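Local atomic coordinates of protease (Helicobacter pylori, PDB entry 5EUF), a protein that probably acts as a zinc-dependent M16-family peptidase that cleaves the cytoplasmic domain of human junctional adhesion molecule A, weakening the gastric epithelial barrier. Residues K257-K262 with V267-L272. Sequence-based numbering, arbitrary orientation.
Sequences KVPAFK and VALDAL
In the M16 inactive domain, a loop leads from strand 251-258 to helix 266-276, and V258 and L269 meet across this connection. V258 is the last residue of its strand, an inner strand of the five-stranded sheet. L269 lies in the first half of the helix. Their side chains point at each other and meet tip to tip, methyl against methyl. CG2 of V258 touches both branches of the leucine, at 3.7 Å from L269 CD1 and 3.7 Å from L269 CD2. The other valine methyl, CG1, reaches one branch, L269 CD1, at 3.8 Å. The leucine CG is anti to its own carbonyl carbon (chi1 -73°), which carries the CD1/CD2 fork toward the strand end. P259 adds a looser touch, with its ring atom CD 4.4 Å from L269 CD1. The backbones stay apart, with 8.8 Å between the CA atoms of V258 and L269. F311 of the neighbouring strand 309-317 packs on both V258 and L269. V402 of helix 396-406 also lies against L269, and Y406 of that helix against P259. The contact is small, burying 96 Å² in all, and purely apolar. Its hold is therefore dispersion and the exclusion of water, with this part of the helix meeting the strand end through side-chain methyls and the P259 ring beside them.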
# COMPACT_ATOMS: atom_id res chain seq x y z
N LYS B 257 17.77 -0.46 -2.98
CA LYS B 257 17.41 -1.47 -1.99
C LYS B 257 18.66 -2.04 -1.33
O LYS B 257 19.72 -2.14 -1.96
CB LYS B 257 16.58 -2.59 -2.61
CG LYS B 257 15.13 -2.21 -2.87
CD LYS B 257 14.37 -1.97 -1.57
CE LYS B 257 12.98 -1.43 -1.85
NZ LYS B 257 12.20 -2.29 -2.79
N VAL B 258 18.53 -2.42 -0.07
CA VAL B 258 19.67 -2.79 0.74
C VAL B 258 19.23 -3.79 1.80
O VAL B 258 18.08 -3.77 2.23
CB VAL B 258 20.31 -1.51 1.36
CG1 VAL B 258 20.50 -1.64 2.87
CG2 VAL B 258 21.62 -1.18 0.65
N PRO B 259 20.14 -4.70 2.21
CA PRO B 259 19.83 -5.76 3.18
C PRO B 259 19.24 -5.26 4.49
O PRO B 259 19.29 -4.06 4.78
CB PRO B 259 21.19 -6.42 3.42
CG PRO B 259 21.96 -6.16 2.18
CD PRO B 259 21.53 -4.80 1.72
N ALA B 260 18.70 -6.18 5.28
CA ALA B 260 18.11 -5.83 6.57
C ALA B 260 19.17 -5.42 7.61
O ALA B 260 20.37 -5.51 7.35
CB ALA B 260 17.29 -7.00 7.09
N PHE B 261 18.69 -4.97 8.77
CA PHE B 261 19.53 -4.36 9.81
C PHE B 261 20.77 -5.18 10.18
O PHE B 261 21.88 -4.64 10.23
CB PHE B 261 18.69 -4.13 11.07
CG PHE B 261 19.45 -3.49 12.21
CD1 PHE B 261 19.52 -2.11 12.32
CD2 PHE B 261 20.07 -4.27 13.18
CE1 PHE B 261 20.21 -1.52 13.37
CE2 PHE B 261 20.76 -3.68 14.22
CZ PHE B 261 20.83 -2.30 14.32
N LYS B 262 20.58 -6.46 10.44
CA LYS B 262 21.62 -7.29 11.05
C LYS B 262 22.56 -7.91 10.02
O LYS B 262 23.04 -9.03 10.21
CB LYS B 262 20.98 -8.38 11.90
CG LYS B 262 21.75 -8.72 13.16
CD LYS B 262 20.91 -9.59 14.08
CE LYS B 262 19.58 -8.93 14.39
NZ LYS B 262 18.76 -9.75 15.33
N VAL B 267 28.04 -2.26 7.59
CA VAL B 267 29.18 -1.45 8.02
C VAL B 267 29.80 -0.76 6.82
O VAL B 267 30.14 0.43 6.88
CB VAL B 267 30.23 -2.30 8.75
CG1 VAL B 267 31.38 -1.42 9.23
CG2 VAL B 267 29.60 -3.04 9.92
N ALA B 268 29.95 -1.49 5.72
CA ALA B 268 30.49 -0.92 4.49
C ALA B 268 29.55 0.13 3.92
O ALA B 268 29.99 1.17 3.43
CB ALA B 268 30.75 -2.01 3.47
N LEU B 269 28.25 -0.15 3.99
CA LEU B 269 27.23 0.80 3.55
C LEU B 269 27.33 2.10 4.34
O LEU B 269 27.26 3.19 3.77
CB LEU B 269 25.84 0.19 3.70
CG LEU B 269 25.46 -0.90 2.70
CD1 LEU B 269 24.25 -1.68 3.19
CD2 LEU B 269 25.19 -0.28 1.35
N ASP B 270 27.49 1.98 5.65
CA ASP B 270 27.72 3.14 6.50
C ASP B 270 28.96 3.89 6.02
O ASP B 270 28.96 5.12 5.94
CB ASP B 270 27.88 2.72 7.96
CG ASP B 270 26.57 2.26 8.58
OD1 ASP B 270 25.59 2.05 7.83
OD2 ASP B 270 26.51 2.11 9.81
N ALA B 271 30.01 3.15 5.70
CA ALA B 271 31.25 3.74 5.21
C ALA B 271 31.07 4.40 3.85
O ALA B 271 31.67 5.44 3.56
CB ALA B 271 32.35 2.70 5.15
N LEU B 272 30.23 3.80 3.01
CA LEU B 272 29.95 4.36 1.69
C LEU B 272 29.23 5.70 1.80
O LEU B 272 29.50 6.63 1.05
CB LEU B 272 29.12 3.39 0.85
CG LEU B 272 29.89 2.34 0.04
CD1 LEU B 272 28.95 1.38 -0.67
CD2 LEU B 272 30.81 3.03 -0.96